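PDB 1O5Z: folylpolyglutamate synthase/dihydrofolate synthase from Thermotoga maritima, which probably adds L-glutamate to dihydropteroate and to tetrahydrofolyl polyglutamates, spending ATP in a magnesium-dependent ligase reaction of folate biosynthesis. Local coordinates for residues E116-L119 with N120-K124. Residues are numbered along the deposited sequence; the frame is centred on the assembly and turned at random.
Sequences EPIL and NELDK
Asn-120, Glu-121, Leu-122 and Asp-123 each give their backbone N-H to the carbonyl four residues back, in the last turns of helix 105-122. The straightest of these bonds runs 3.0 Å from Leu-122 N to Ile-118 O, with an N-H...O angle of 177°. Pro-117 lacks an N-H, and the helix is kinked there. On one face Ile-118 and Leu-122 run alongside each other, with Ile-118 CG2 3.9 Å from Leu-122 CD1. With CG2 anti to the backbone N, this methyl meets Leu-122 on the next turn. At the exposed side the Asn-120 amide lies by a backbone carbonyl, its CG 3.0 Å from Glu-116 O. Its ND2 is 3.5 Å from Glu-116 CG. Asp-123 has CG beside its own backbone N (chi1 -81°), 3.0 Å from Leu-119 O. The carboxylate folds back beside that carbonyl. OD1 is hydrogen-bonded to Tyr-21 OH, and OD2 to Ser-129 OG, with a salt bridge to Lys-25. Replacement by an alanine would probably leave Lys-25 without this charge partner and both hydroxyls without these bonds. Ile-118, Leu-119 and Leu-122 pack this helix end on Leu-41 of helix 36-44, while Pro-130, just before helix 132-146, touches Leu-119 and Leu-122.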
ATOM      1  N   GLU A 116       1.734  -8.842 -25.295  1.00 47.10           N
ATOM      2  CA  GLU A 116       1.116  -8.047 -26.348  1.00 48.05           C
ATOM      3  C   GLU A 116       0.248  -8.845 -27.338  1.00 47.91           C
ATOM      4  O   GLU A 116      -0.903  -8.481 -27.534  1.00 49.54           O
ATOM      5  CB  GLU A 116       2.159  -7.185 -27.068  1.00 47.61           C
ATOM      6  CG  GLU A 116       1.658  -6.422 -28.309  1.00 50.07           C
ATOM      7  CD  GLU A 116       2.667  -5.378 -28.846  1.00 53.79           C
ATOM      8  OE1 GLU A 116       3.856  -5.734 -29.126  1.00 62.41           O
ATOM      9  OE2 GLU A 116       2.295  -4.184 -29.027  1.00 61.11           O
ATOM     10  N   PRO A 117       0.747  -9.903 -27.983  1.00 47.20           N
ATOM     11  CA  PRO A 117      -0.107 -10.627 -28.911  1.00 46.64           C
ATOM     12  C   PRO A 117      -1.285 -11.234 -28.200  1.00 45.94           C
ATOM     13  O   PRO A 117      -2.352 -11.228 -28.750  1.00 45.05           O
ATOM     14  CB  PRO A 117       0.797 -11.701 -29.505  1.00 46.57           C
ATOM     15  CG  PRO A 117       1.922 -11.763 -28.612  1.00 47.06           C
ATOM     16  CD  PRO A 117       2.106 -10.459 -27.934  1.00 46.95           C
ATOM     17  N   ILE A 118      -1.099 -11.705 -26.976  1.00 46.29           N
ATOM     18  CA  ILE A 118      -2.215 -12.284 -26.213  1.00 46.40           C
ATOM     19  C   ILE A 118      -3.214 -11.241 -25.871  1.00 45.03           C
ATOM     20  O   ILE A 118      -4.390 -11.437 -26.114  1.00 44.56           O
ATOM     21  CB  ILE A 118      -1.740 -13.042 -24.972  1.00 47.29           C
ATOM     22  CG1 ILE A 118      -1.159 -14.391 -25.431  1.00 49.36           C
ATOM     23  CG2 ILE A 118      -2.920 -13.310 -23.993  1.00 47.77           C
ATOM     24  CD1 ILE A 118      -0.151 -14.949 -24.469  1.00 52.41           C
ATOM     25  N   LEU A 119      -2.746 -10.097 -25.384  1.00 44.87           N
ATOM     26  CA  LEU A 119      -3.650  -8.978 -25.123  1.00 44.61           C
ATOM     27  C   LEU A 119      -4.319  -8.476 -26.375  1.00 43.60           C
ATOM     28  O   LEU A 119      -5.435  -8.067 -26.301  1.00 43.36           O
ATOM     29  CB  LEU A 119      -2.935  -7.800 -24.523  1.00 44.85           C
ATOM     30  CG  LEU A 119      -2.242  -8.028 -23.199  1.00 46.32           C
ATOM     31  CD1 LEU A 119      -1.402  -6.785 -22.884  1.00 47.36           C
ATOM     32  CD2 LEU A 119      -3.223  -8.345 -22.120  1.00 46.56           C
ATOM     33  N   ASN A 120      -3.641  -8.484 -27.503  1.00 43.55           N
ATOM     34  CA  ASN A 120      -4.227  -7.959 -28.733  1.00 44.53           C
ATOM     35  C   ASN A 120      -5.417  -8.790 -29.135  1.00 44.26           C
ATOM     36  O   ASN A 120      -6.398  -8.271 -29.654  1.00 44.05           O
ATOM     37  CB  ASN A 120      -3.203  -7.925 -29.888  1.00 45.31           C
ATOM     38  CG  ASN A 120      -2.107  -6.846 -29.709  1.00 49.29           C
ATOM     39  OD1 ASN A 120      -2.252  -5.891 -28.910  1.00 52.27           O
ATOM     40  ND2 ASN A 120      -0.992  -6.998 -30.464  1.00 51.07           N
ATOM     41  N   GLU A 121      -5.282 -10.092 -28.904  1.00 44.83           N
ATOM     42  CA  GLU A 121      -6.296 -11.087 -29.176  1.00 46.40           C
ATOM     43  C   GLU A 121      -7.519 -10.970 -28.255  1.00 45.75           C
ATOM     44  O   GLU A 121      -8.643 -10.889 -28.753  1.00 46.42           O
ATOM     45  CB  GLU A 121      -5.661 -12.453 -29.046  1.00 46.07           C
ATOM     46  CG  GLU A 121      -6.513 -13.615 -29.489  1.00 49.48           C
ATOM     47  CD  GLU A 121      -5.981 -14.947 -28.939  1.00 51.67           C
ATOM     48  OE1 GLU A 121      -6.794 -15.768 -28.397  1.00 57.67           O
ATOM     49  OE2 GLU A 121      -4.734 -15.161 -29.028  1.00 59.05           O
ATOM     50  N   LEU A 122      -7.286 -10.966 -26.937  1.00 45.52           N
ATOM     51  CA  LEU A 122      -8.308 -10.774 -25.916  1.00 45.23           C
ATOM     52  C   LEU A 122      -8.984  -9.416 -26.052  1.00 45.51           C
ATOM     53  O   LEU A 122     -10.177  -9.276 -25.777  1.00 45.34           O
ATOM     54  CB  LEU A 122      -7.684 -10.851 -24.510  1.00 45.04           C
ATOM     55  CG  LEU A 122      -7.027 -12.168 -24.080  1.00 45.95           C
ATOM     56  CD1 LEU A 122      -6.425 -12.110 -22.670  1.00 45.23           C
ATOM     57  CD2 LEU A 122      -8.005 -13.334 -24.203  1.00 46.69           C
ATOM     58  N   ASP A 123      -8.215  -8.404 -26.455  1.00 46.13           N
ATOM     59  CA  ASP A 123      -8.730  -7.047 -26.564  1.00 46.77           C
ATOM     60  C   ASP A 123      -9.699  -6.853 -27.675  1.00 47.15           C
ATOM     61  O   ASP A 123     -10.342  -5.837 -27.728  1.00 48.02           O
ATOM     62  CB  ASP A 123      -7.615  -6.038 -26.713  1.00 46.47           C
ATOM     63  CG  ASP A 123      -6.986  -5.692 -25.379  1.00 50.06           C
ATOM     64  OD1 ASP A 123      -5.968  -4.937 -25.425  1.00 53.60           O
ATOM     65  OD2 ASP A 123      -7.419  -6.127 -24.254  1.00 48.87           O
ATOM     66  N   LYS A 124      -9.826  -7.819 -28.558  1.00 47.91           N
ATOM     67  CA  LYS A 124     -10.789  -7.710 -29.636  1.00 48.84           C
ATOM     68  C   LYS A 124     -12.246  -7.798 -29.209  1.00 48.51           C
ATOM     69  O   LYS A 124     -13.131  -7.390 -29.957  1.00 48.82           O
ATOM     70  CB  LYS A 124     -10.475  -8.757 -30.694  1.00 49.28           C
ATOM     71  CG  LYS A 124      -9.171  -8.400 -31.388  1.00 50.48           C
ATOM     72  CD  LYS A 124      -8.719  -9.421 -32.406  1.00 51.60           C
ATOM     73  CE  LYS A 124      -7.391  -8.968 -33.053  1.00 54.18           C
ATOM     74  NZ  LYS A 124      -7.359  -7.493 -33.421  1.00 57.19           N
TER